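Local atomic coordinates of nucleocapsid protein (Sin Nombre virus, PDB entry 2IC6), a protein that probably encapsidates the viral negative-strand RNA genome, its N-terminal region folding as an antiparallel coiled coil. Residues 11-25 against 54-68. The protein carries 1 engineered substitution. Sequence-based numbering, arbitrary orientation. Where two conformers were deposited one is given.
Engineered in segment 11-25: R20 (natural residue Gln).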
loop_
_atom_site.group_PDB
_atom_site.type_symbol
_atom_site.label_atom_id
_atom_site.label_comp_id
_atom_site.label_asym_id
_atom_site.label_seq_id
_atom_site.Cartn_x
_atom_site.Cartn_y
_atom_site.Cartn_z
ATOM N N GLN A 11 14.434 -5.053 -4.545
ATOM C CA GLN A 11 13.413 -6.068 -4.814
ATOM C C GLN A 11 12.771 -6.645 -3.580
ATOM O O GLN A 11 11.553 -6.799 -3.544
ATOM C CB GLN A 11 14.015 -7.211 -5.627
ATOM C CG GLN A 11 12.951 -8.212 -6.259
ATOM C CD GLN A 11 11.827 -7.572 -7.165
ATOM O OE1 GLN A 11 11.965 -7.293 -8.373
ATOM N NE2 GLN A 11 10.702 -7.358 -6.556
ATOM N N ASP A 12 13.533 -6.981 -2.539
ATOM C CA ASP A 12 12.950 -7.511 -1.315
ATOM C C ASP A 12 12.077 -6.489 -0.652
ATOM O O ASP A 12 11.061 -6.850 -0.071
ATOM C CB ASP A 12 14.045 -8.022 -0.387
ATOM C CG ASP A 12 14.670 -9.325 -0.874
ATOM O OD1 ASP A 12 14.164 -10.009 -1.794
ATOM O OD2 ASP A 12 15.732 -9.679 -0.328
ATOM N N ASN A 13 12.468 -5.220 -0.713
ATOM C CA ASN A 13 11.633 -4.184 -0.134
ATOM C C ASN A 13 10.332 -4.016 -0.911
ATOM O O ASN A 13 9.280 -3.805 -0.320
ATOM C CB ASN A 13 12.441 -2.902 -0.067
ATOM C CG ASN A 13 11.948 -1.905 0.940
ATOM O OD1 ASN A 13 12.387 -0.735 0.892
ATOM N ND2 ASN A 13 11.108 -2.313 1.837
ATOM N N ILE A 14 10.368 -4.151 -2.230
ATOM C CA ILE A 14 9.163 -4.121 -3.028
ATOM C C ILE A 14 8.308 -5.282 -2.564
ATOM O O ILE A 14 7.117 -5.120 -2.358
ATOM C CB ILE A 14 9.490 -4.177 -4.545
ATOM C CG1 ILE A 14 10.113 -2.832 -4.977
ATOM C CG2 ILE A 14 8.268 -4.521 -5.429
ATOM C CD1 ILE A 14 10.760 -2.859 -6.391
ATOM N N THR A 15 8.868 -6.477 -2.435
ATOM C CA THR A 15 8.031 -7.627 -1.927
ATOM C C THR A 15 7.370 -7.357 -0.609
ATOM O O THR A 15 6.175 -7.667 -0.435
ATOM C CB THR A 15 8.902 -8.859 -1.749
ATOM O OG1 THR A 15 9.391 -9.161 -3.042
ATOM C CG2 THR A 15 8.148 -10.084 -1.132
ATOM N N LEU A 16 8.093 -6.878 0.371
ATOM C CA LEU A 16 7.547 -6.620 1.687
ATOM C C LEU A 16 6.432 -5.625 1.547
ATOM O O LEU A 16 5.367 -5.802 2.156
ATOM C CB LEU A 16 8.624 -6.120 2.600
ATOM C CG LEU A 16 8.212 -5.765 4.008
ATOM C CD1 LEU A 16 7.662 -6.981 4.646
ATOM C CD2 LEU A 16 9.430 -5.181 4.703
ATOM N N HIS A 17 6.645 -4.589 0.723
ATOM C CA HIS A 17 5.582 -3.599 0.557
ATOM C C HIS A 17 4.374 -4.135 -0.211
ATOM O O HIS A 17 3.253 -3.746 0.149
ATOM C CB HIS A 17 6.159 -2.328 -0.025
ATOM C CG HIS A 17 6.928 -1.503 0.977
ATOM N ND1 HIS A 17 8.246 -1.767 1.289
ATOM C CD2 HIS A 17 6.576 -0.418 1.717
ATOM C CE1 HIS A 17 8.658 -0.870 2.180
ATOM N NE2 HIS A 17 7.668 -0.046 2.457
ATOM N N GLU A 18 4.590 -4.978 -1.225
ATOM C CA GLU A 18 3.479 -5.575 -1.927
ATOM C C GLU A 18 2.658 -6.455 -0.996
ATOM O O GLU A 18 1.414 -6.484 -1.048
ATOM C CB GLU A 18 3.977 -6.431 -3.069
ATOM C CG GLU A 18 4.561 -5.673 -4.180
ATOM C CD GLU A 18 3.618 -4.972 -5.092
ATOM O OE1 GLU A 18 4.093 -4.498 -6.173
ATOM O OE2 GLU A 18 2.384 -4.849 -4.825
ATOM N N GLN A 19 3.316 -7.201 -0.114
ATOM C CA GLN A 19 2.614 -8.031 0.852
ATOM C C GLN A 19 1.810 -7.167 1.805
ATOM O O GLN A 19 0.630 -7.469 2.093
ATOM C CB GLN A 19 3.599 -8.944 1.589
ATOM C CG GLN A 19 4.248 -9.938 0.638
ATOM C CD GLN A 19 5.171 -10.928 1.333
ATOM O OE1 GLN A 19 5.656 -10.664 2.426
ATOM N NE2 GLN A 19 5.470 -12.035 0.682
ATOM N N ARG A 20 2.416 -6.081 2.320
ATOM C CA ARG A 20 1.696 -5.195 3.220
ATOM C C ARG A 20 0.516 -4.511 2.475
ATOM O O ARG A 20 -0.497 -4.272 3.068
ATOM C CB ARG A 20 2.642 -4.147 3.721
ATOM C CG ARG A 20 3.571 -4.613 4.626
ATOM C CD ARG A 20 4.336 -3.468 5.271
ATOM N NE ARG A 20 5.636 -3.304 4.676
ATOM C CZ ARG A 20 6.601 -2.577 5.214
ATOM N NH1 ARG A 20 6.392 -1.953 6.352
ATOM N NH2 ARG A 20 7.770 -2.490 4.619
ATOM N N LEU A 21 0.689 -4.239 1.197
ATOM C CA LEU A 21 -0.403 -3.661 0.418
ATOM C C LEU A 21 -1.591 -4.626 0.385
ATOM O O LEU A 21 -2.735 -4.208 0.514
ATOM C CB LEU A 21 0.071 -3.268 -0.945
ATOM C CG LEU A 21 -0.967 -2.603 -1.845
ATOM C CD1 LEU A 21 -1.588 -1.360 -1.213
ATOM C CD2 LEU A 21 -0.379 -2.295 -3.228
ATOM N N VAL A 22 -1.345 -5.909 0.174
ATOM C CA VAL A 22 -2.452 -6.881 0.156
ATOM C C VAL A 22 -3.187 -6.888 1.505
ATOM O O VAL A 22 -4.418 -6.850 1.554
ATOM C CB VAL A 22 -1.950 -8.275 -0.195
ATOM C CG1 VAL A 22 -3.023 -9.350 0.081
ATOM C CG2 VAL A 22 -1.511 -8.311 -1.660
ATOM N N THR A 23 -2.473 -6.979 2.630
ATOM C CA THR A 23 -3.140 -7.067 3.887
ATOM C C THR A 23 -3.838 -5.755 4.231
ATOM O O THR A 23 -4.993 -5.763 4.748
ATOM C CB THR A 23 -2.162 -7.516 4.970
ATOM O OG1 THR A 23 -1.112 -6.672 5.131
ATOM C CG2 THR A 23 -1.618 -8.833 4.624
ATOM N N THR A 24 -3.213 -4.628 3.940
ATOM C CA THR A 24 -3.832 -3.336 4.194
ATOM C C THR A 24 -5.046 -3.128 3.317
ATOM O O THR A 24 -6.061 -2.560 3.751
ATOM C CB THR A 24 -2.836 -2.199 4.114
ATOM O OG1 THR A 24 -1.704 -2.497 4.943
ATOM C CG2 THR A 24 -3.421 -0.970 4.745
ATOM N N ARG A 25 -4.997 -3.574 2.072
ATOM C CA ARG A 25 -6.161 -3.481 1.196
ATOM C C ARG A 25 -7.299 -4.348 1.697
ATOM O O ARG A 25 -8.470 -3.961 1.531
ATOM C CB ARG A 25 -5.807 -3.789 -0.264
ATOM C CG ARG A 25 -5.306 -2.626 -1.026
ATOM C CD ARG A 25 -5.100 -2.863 -2.529
ATOM N NE ARG A 25 -5.027 -1.570 -3.321
ATOM C CZ ARG A 25 -6.065 -0.770 -3.563
ATOM N NH1 ARG A 25 -5.879 0.381 -4.106
ATOM N NH2 ARG A 25 -7.337 -1.140 -3.272
ATOM N N VAL A 54 -3.368 2.528 2.616
ATOM C CA VAL A 54 -3.201 1.933 1.298
ATOM C C VAL A 54 -2.529 2.866 0.324
ATOM O O VAL A 54 -1.598 2.491 -0.391
ATOM C CB VAL A 54 -4.592 1.467 0.764
ATOM C CG1 VAL A 54 -4.547 1.153 -0.743
ATOM C CG2 VAL A 54 -5.072 0.232 1.577
ATOM N N SER A 55 -2.983 4.108 0.282
ATOM C CA SER A 55 -2.412 5.070 -0.648
ATOM C C SER A 55 -0.960 5.358 -0.354
ATOM O O SER A 55 -0.164 5.464 -1.287
ATOM C CB SER A 55 -3.149 6.424 -0.519
ATOM O OG SER A 55 -4.465 6.422 -1.045
ATOM N N ALA A 56 -0.608 5.428 0.929
ATOM C CA ALA A 56 0.772 5.657 1.283
ATOM C C ALA A 56 1.659 4.509 0.843
ATOM O O ALA A 56 2.786 4.719 0.370
ATOM C CB ALA A 56 0.911 5.925 2.768
ATOM N N LEU A 57 1.166 3.278 0.947
ATOM C CA LEU A 57 1.928 2.111 0.451
ATOM C C LEU A 57 2.079 2.129 -1.050
ATOM O O LEU A 57 3.155 1.836 -1.562
ATOM C CB LEU A 57 1.218 0.826 0.892
ATOM C CG LEU A 57 1.443 0.383 2.316
ATOM C CD1 LEU A 57 0.404 -0.659 2.734
ATOM C CD2 LEU A 57 2.857 -0.149 2.519
ATOM N N GLU A 58 1.022 2.503 -1.744
ATOM C CA GLU A 58 1.100 2.567 -3.181
ATOM C C GLU A 58 2.123 3.649 -3.597
ATOM O O GLU A 58 2.923 3.430 -4.536
ATOM C CB GLU A 58 -0.275 2.895 -3.786
ATOM C CG GLU A 58 -1.194 1.703 -3.745
ATOM C CD GLU A 58 -2.626 1.925 -4.005
ATOM O OE1 GLU A 58 -3.083 3.075 -3.877
ATOM O OE2 GLU A 58 -3.291 0.901 -4.256
ATOM N N THR A 59 2.160 4.787 -2.931
ATOM C CA THR A 59 3.142 5.794 -3.230
ATOM C C THR A 59 4.549 5.285 -3.056
ATOM O O THR A 59 5.410 5.490 -3.915
ATOM C CB THR A 59 2.875 7.077 -2.434
ATOM O OG1 THR A 59 1.624 7.587 -2.836
ATOM C CG2 THR A 59 3.974 8.106 -2.596
ATOM N N LYS A 60 4.814 4.682 -1.919
ATOM C CA LYS A 60 6.115 4.140 -1.652
ATOM C C LYS A 60 6.520 3.071 -2.649
ATOM O O LYS A 60 7.641 3.090 -3.162
ATOM C CB LYS A 60 6.124 3.561 -0.231
ATOM C CG LYS A 60 7.429 2.874 0.160
ATOM C CD LYS A 60 8.582 3.782 0.289
ATOM C CE LYS A 60 9.867 3.008 0.610
ATOM N NZ LYS A 60 10.925 3.945 0.996
ATOM N N LEU A 61 5.604 2.181 -3.019
ATOM C CA LEU A 61 5.864 1.212 -4.065
ATOM C C LEU A 61 6.192 1.811 -5.390
ATOM O O LEU A 61 7.091 1.325 -6.088
ATOM C CB LEU A 61 4.653 0.276 -4.199
ATOM C CG LEU A 61 4.645 -0.868 -3.219
ATOM C CD1 LEU A 61 3.200 -1.440 -3.060
ATOM C CD2 LEU A 61 5.708 -1.920 -3.593
ATOM N N GLY A 62 5.501 2.862 -5.757
ATOM C CA GLY A 62 5.812 3.490 -7.032
ATOM C C GLY A 62 7.220 4.053 -7.055
ATOM O O GLY A 62 7.900 3.963 -8.080
ATOM N N GLU A 63 7.649 4.640 -5.946
ATOM C CA GLU A 63 9.008 5.141 -5.824
ATOM C C GLU A 63 10.017 4.006 -5.944
ATOM O O GLU A 63 10.991 4.121 -6.714
ATOM C CB GLU A 63 9.197 5.863 -4.525
ATOM C CG GLU A 63 8.383 7.114 -4.265
ATOM C CD GLU A 63 8.451 7.584 -2.772
ATOM O OE1 GLU A 63 7.557 8.358 -2.389
ATOM O OE2 GLU A 63 9.375 7.202 -2.004
ATOM N N LEU A 64 9.818 2.935 -5.190
ATOM C CA LEU A 64 10.706 1.815 -5.214
ATOM C C LEU A 64 10.816 1.219 -6.647
ATOM O O LEU A 64 11.902 0.905 -7.132
ATOM C CB LEU A 64 10.257 0.734 -4.272
ATOM C CG LEU A 64 10.377 1.018 -2.775
ATOM C CD1 LEU A 64 9.609 -0.049 -1.986
ATOM C CD2 LEU A 64 11.875 1.018 -2.351
ATOM N N LYS A 65 9.677 1.073 -7.322
ATOM C CA LYS A 65 9.658 0.446 -8.615
ATOM C C LYS A 65 10.362 1.327 -9.649
ATOM O O LYS A 65 11.120 0.834 -10.511
ATOM C CB LYS A 65 8.229 0.147 -9.030
ATOM C CG LYS A 65 7.591 -0.959 -8.245
ATOM C CD LYS A 65 6.138 -1.126 -8.553
ATOM C CE LYS A 65 5.570 -2.253 -7.782
ATOM N NZ LYS A 65 4.171 -2.520 -8.061
ATOM N N ARG A 66 10.133 2.630 -9.610
ATOM C CA ARG A 66 10.834 3.534 -10.546
ATOM C C ARG A 66 12.321 3.492 -10.302
ATOM O O ARG A 66 13.133 3.564 -11.255
ATOM C CB ARG A 66 10.242 4.932 -10.471
ATOM C CG ARG A 66 8.884 5.073 -11.217
ATOM C CD ARG A 66 8.272 6.462 -11.090
ATOM N NE ARG A 66 7.032 6.651 -11.860
ATOM C CZ ARG A 66 6.965 7.053 -13.140
ATOM N NH1 ARG A 66 8.047 7.352 -13.893
ATOM N NH2 ARG A 66 5.749 7.153 -13.680
ATOM N N GLU A 67 12.740 3.452 -9.047
ATOM C CA GLU A 67 14.188 3.380 -8.739
ATOM C C GLU A 67 14.775 2.057 -9.185
ATOM O O GLU A 67 15.880 2.030 -9.730
ATOM C CB GLU A 67 14.434 3.649 -7.296
ATOM C CG GLU A 67 14.132 5.128 -7.043
ATOM C CD GLU A 67 14.438 5.610 -5.609
ATOM O OE1 GLU A 67 15.225 4.952 -4.880
ATOM O OE2 GLU A 67 14.019 6.753 -5.321
ATOM N N LEU A 68 14.099 0.919 -8.959
ATOM C CA LEU A 68 14.622 -0.346 -9.452
ATOM C C LEU A 68 14.770 -0.346 -10.972
ATOM O O LEU A 68 15.761 -0.880 -11.487
ATOM C CB LEU A 68 13.716 -1.488 -8.966
ATOM C CG LEU A 68 14.240 -2.881 -9.324
ATOM C CD1 LEU A 68 15.648 -3.184 -8.896
ATOM C CD2 LEU A 68 13.267 -3.955 -8.805
#
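L61 and L21 interlock at the middle of the contact, L61 CD1 against L21 CD2 at 3.7 Å, each a knob in a hole of the facing helix. L61 sits among I14, H17, E18 and L21; L21 enters the hole of V54, L57, E58 and L61. Toward Q11 and L68, I14 lies between L61, L64, K65 and L68, its CG1 3.6 Å from L64 CB, the two side chains antiparallel. In the other direction L57 fits among H17, R20, L21 and T24, and beyond it V54 meets T24 methyl to methyl.

H17 is the polar knob of this seam, set among L57, K60, L61 and L64, with H17 CB 3.6 Å from L61 CD2. With CG beside the backbone N (chi1 -76°), H17 ND1 donates to N13 O at 2.8 Å, the oxygen lying in the imidazole plane. The bond helps fix the ring's rotation; L64 CD1 lies over one face and NH2 of R20, an engineered residue, over the opposite one.

Salt bridges close one flank. E18 bends at chi2 (-76°) over L61, and the extended K65 brings NZ to E18 OE1 at 2.7 Å. R25 NH1 meets the syn lone pair of E58 OE2 at 2.6 Å, close to the guanidinium plane, while NE adds a weak bond to the same oxygen; V54 CG1 packs over one guanidinium face.

The turn between helices 6-37 and 41-74 brings them antiparallel (160°); I14, L21, L57 and L61 probably provide most of this coiled coil's cohesion, and the two salt bridges probably steady its register.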